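Local structure of beta-Lactamase/D-Alanine Carboxypeptidase (Pseudomonas syringae pv. tomato, 5EVI) at residues Leu105-Gly114 with Ser158-Ala166. The protein probably hydrolyses the amide bond of beta-lactam antibiotics to give substituted beta-amino acids, as a class C beta-lactamase conferring antibiotic resistance. Sequence-based numbering, arbitrary orientation.
Sequences LGKIPVFHLG and SIGLLGVIA
Leu-113 packs as a knob against segment 158-166 of helix 156-169, among Ser-158, Leu-161, Leu-162 and Ile-165. Its CB lies 3.4 Å from the carbonyl O of Ser-158 and also packs beside CB of Leu-162. CG stays close to the same carbonyl. A chi1 of -60° puts CG beside the backbone N, and a chi2 of 165° sets the two methyls, which both reach CD2 of Leu-161. CD1 also meets CD1 of Ile-165 at 3.8 Å, the two side chains crossing at about a right angle. CD2 rests against O of Ser-158 and, at 3.8 Å, against CD2 of Leu-161. That leucine methyl also receives Leu-105, which comes tip to tip through its CD2. Val-110 adds CG1, 3.8 Å from CD1 of Leu-162. The other methyl of Leu-162, CD2, packs on CA of Gly-114. Ile-159 CD1 lies on the same CA at 3.6 Å, and its side chain also touches Lys-71 of helix 70-83, part of a probable SxxK motif of the active site.

The polar link is indirect. A water donates to O of Leu-113 at 2.8 Å and hydrogen-bonds to OG of Ser-158 at 2.7 Å. The same carbonyl O has a bent CA-H...O contact with CA of Ile-159. Backbone hydrogen bonds pair Gly-106 with Asp-94, Ile-108 with Ile-93 and Val-110 with Gln-91. The contact thus joins a loop and short helix to helix 156-169 in the helical part of the beta-lactamase fold. Its chemistry implies a buried seam held mainly by aliphatic packing, with one water bridging the carbonyl of Leu-113 and the hydroxyl of Ser-158.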
loop_
_atom_site.group_PDB
_atom_site.type_symbol
_atom_site.label_atom_id
_atom_site.label_comp_id
_atom_site.label_asym_id
_atom_site.label_seq_id
_atom_site.Cartn_x
_atom_site.Cartn_y
_atom_site.Cartn_z
ATOM N N LEU D 105 -23.855 -3.454 7.041
ATOM C CA LEU D 105 -22.734 -2.994 6.202
ATOM C C LEU D 105 -23.206 -2.157 5.012
ATOM O O LEU D 105 -22.513 -1.226 4.599
ATOM C CB LEU D 105 -21.905 -4.186 5.696
ATOM C CG LEU D 105 -20.573 -3.888 4.996
ATOM C CD1 LEU D 105 -19.583 -3.215 5.936
ATOM C CD2 LEU D 105 -19.982 -5.173 4.439
ATOM N N GLY D 106 -24.376 -2.502 4.474
ATOM C CA GLY D 106 -24.982 -1.804 3.346
ATOM C C GLY D 106 -25.128 -0.299 3.477
ATOM O O GLY D 106 -24.806 0.425 2.533
ATOM N N LYS D 107 -25.606 0.168 4.636
ATOM C CA LYS D 107 -25.896 1.606 4.848
ATOM C C LYS D 107 -24.695 2.484 5.281
ATOM O O LYS D 107 -24.859 3.694 5.468
ATOM C CB LYS D 107 -27.085 1.798 5.820
ATOM C CG LYS D 107 -26.822 1.519 7.299
ATOM C CD LYS D 107 -27.993 1.981 8.169
ATOM C CE LYS D 107 -27.623 2.048 9.644
ATOM N NZ LYS D 107 -28.703 2.634 10.495
ATOM N N ILE D 108 -23.512 1.882 5.441
ATOM C CA ILE D 108 -22.290 2.614 5.814
ATOM C C ILE D 108 -21.661 3.199 4.545
ATOM O O ILE D 108 -21.596 2.501 3.530
ATOM C CB ILE D 108 -21.260 1.682 6.506
ATOM C CG1 ILE D 108 -21.857 1.079 7.781
ATOM C CG2 ILE D 108 -19.971 2.431 6.849
ATOM C CD1 ILE D 108 -21.136 -0.154 8.276
ATOM N N PRO D 109 -21.185 4.470 4.596
ATOM C CA PRO D 109 -20.486 5.034 3.421
ATOM C C PRO D 109 -19.262 4.211 2.954
ATOM O O PRO D 109 -18.582 3.592 3.773
ATOM C CB PRO D 109 -20.068 6.431 3.901
ATOM C CG PRO D 109 -21.073 6.793 4.956
ATOM C CD PRO D 109 -21.428 5.498 5.634
ATOM N N VAL D 110 -18.999 4.230 1.645
ATOM C CA VAL D 110 -17.954 3.394 1.017
ATOM C C VAL D 110 -16.540 3.767 1.482
ATOM O O VAL D 110 -15.688 2.878 1.621
ATOM C CB VAL D 110 -18.041 3.450 -0.534
ATOM C CG1 VAL D 110 -16.868 2.741 -1.221
ATOM C CG2 VAL D 110 -19.351 2.848 -1.033
ATOM N N PHE D 111 -16.295 5.056 1.730
ATOM C CA PHE D 111 -14.938 5.534 2.053
ATOM C C PHE D 111 -14.332 4.837 3.266
ATOM O O PHE D 111 -13.131 4.580 3.298
ATOM C CB PHE D 111 -14.883 7.062 2.209
ATOM C CG PHE D 111 -15.494 7.605 3.477
ATOM C CD1 PHE D 111 -14.720 7.780 4.624
ATOM C CD2 PHE D 111 -16.825 8.015 3.506
ATOM C CE1 PHE D 111 -15.271 8.314 5.782
ATOM C CE2 PHE D 111 -17.381 8.555 4.671
ATOM C CZ PHE D 111 -16.601 8.702 5.802
ATOM N N HIS D 112 -15.178 4.503 4.241
ATOM C CA HIS D 112 -14.747 3.771 5.437
ATOM C C HIS D 112 -13.991 2.456 5.184
ATOM O O HIS D 112 -13.330 1.950 6.099
ATOM C CB HIS D 112 -15.957 3.422 6.306
ATOM C CG HIS D 112 -16.568 4.595 6.993
ATOM N ND1 HIS D 112 -15.939 5.278 8.010
ATOM C CD2 HIS D 112 -17.756 5.209 6.802
ATOM C CE1 HIS D 112 -16.726 6.254 8.432
ATOM N NE2 HIS D 112 -17.824 6.244 7.701
ATOM N N LEU D 113 -14.150 1.873 3.997
ATOM C CA LEU D 113 -13.463 0.630 3.639
ATOM C C LEU D 113 -12.004 0.848 3.259
ATOM O O LEU D 113 -11.233 -0.102 3.259
ATOM C CB LEU D 113 -14.147 -0.033 2.445
ATOM C CG LEU D 113 -15.617 -0.460 2.550
ATOM C CD1 LEU D 113 -16.158 -0.732 1.162
ATOM C CD2 LEU D 113 -15.760 -1.695 3.423
ATOM N N GLY D 114 -11.674 2.054 2.802
ATOM C CA GLY D 114 -10.290 2.465 2.587
ATOM C C GLY D 114 -9.606 3.088 3.787
ATOM O O GLY D 114 -8.384 3.252 3.782
ATOM N N SER D 158 -12.283 -5.573 4.537
ATOM C CA SER D 158 -12.919 -4.290 4.294
ATOM C C SER D 158 -12.289 -3.577 3.093
ATOM O O SER D 158 -12.998 -3.176 2.182
ATOM C CB SER D 158 -12.847 -3.424 5.540
ATOM O OG SER D 158 -11.601 -3.578 6.185
ATOM N N ILE D 159 -10.964 -3.430 3.102
ATOM C CA ILE D 159 -10.259 -2.872 1.935
ATOM C C ILE D 159 -10.391 -3.757 0.693
ATOM O O ILE D 159 -10.450 -3.243 -0.426
ATOM C CB ILE D 159 -8.776 -2.553 2.250
ATOM C CG1 ILE D 159 -8.132 -1.712 1.143
ATOM C CG2 ILE D 159 -7.969 -3.812 2.479
ATOM C CD1 ILE D 159 -8.720 -0.338 1.034
ATOM N N GLY D 160 -10.462 -5.076 0.882
ATOM C CA GLY D 160 -10.766 -5.989 -0.215
ATOM C C GLY D 160 -12.094 -5.668 -0.891
ATOM O O GLY D 160 -12.197 -5.728 -2.122
ATOM N N LEU D 161 -13.098 -5.313 -0.085
ATOM C CA LEU D 161 -14.413 -4.904 -0.589
ATOM C C LEU D 161 -14.376 -3.605 -1.414
ATOM O O LEU D 161 -15.190 -3.439 -2.318
ATOM C CB LEU D 161 -15.416 -4.757 0.568
ATOM C CG LEU D 161 -16.884 -4.501 0.215
ATOM C CD1 LEU D 161 -17.448 -5.629 -0.637
ATOM C CD2 LEU D 161 -17.697 -4.325 1.488
ATOM N N LEU D 162 -13.462 -2.687 -1.093
ATOM C CA LEU D 162 -13.274 -1.454 -1.878
ATOM C C LEU D 162 -12.861 -1.764 -3.323
ATOM O O LEU D 162 -13.388 -1.169 -4.262
ATOM C CB LEU D 162 -12.239 -0.533 -1.211
ATOM C CG LEU D 162 -12.007 0.870 -1.780
ATOM C CD1 LEU D 162 -13.259 1.728 -1.693
ATOM C CD2 LEU D 162 -10.851 1.547 -1.054
ATOM N N GLY D 163 -11.932 -2.702 -3.495
ATOM C CA GLY D 163 -11.526 -3.158 -4.829
ATOM C C GLY D 163 -12.641 -3.824 -5.627
ATOM O O GLY D 163 -12.737 -3.632 -6.845
ATOM N N VAL D 164 -13.485 -4.597 -4.938
ATOM C CA VAL D 164 -14.644 -5.264 -5.556
ATOM C C VAL D 164 -15.686 -4.233 -6.017
ATOM O O VAL D 164 -16.235 -4.365 -7.113
ATOM C CB VAL D 164 -15.279 -6.320 -4.604
ATOM C CG1 VAL D 164 -16.588 -6.873 -5.162
ATOM C CG2 VAL D 164 -14.303 -7.464 -4.352
ATOM N N ILE D 165 -15.948 -3.221 -5.185
ATOM C CA ILE D 165 -16.833 -2.095 -5.550
ATOM C C ILE D 165 -16.269 -1.269 -6.721
ATOM O O ILE D 165 -17.019 -0.894 -7.622
ATOM C CB ILE D 165 -17.139 -1.180 -4.327
ATOM C CG1 ILE D 165 -18.052 -1.916 -3.341
ATOM C CG2 ILE D 165 -17.809 0.132 -4.750
ATOM C CD1 ILE D 165 -18.247 -1.222 -2.005
ATOM N N ALA D 166 -14.963 -0.992 -6.706
ATOM C CA ALA D 166 -14.318 -0.175 -7.752
ATOM C C ALA D 166 -14.290 -0.852 -9.130
ATOM O O ALA D 166 -14.511 -0.197 -10.150
ATOM C CB ALA D 166 -12.908 0.214 -7.329
HETATM O O HOH W 1 -10.538 -1.149 5.731
#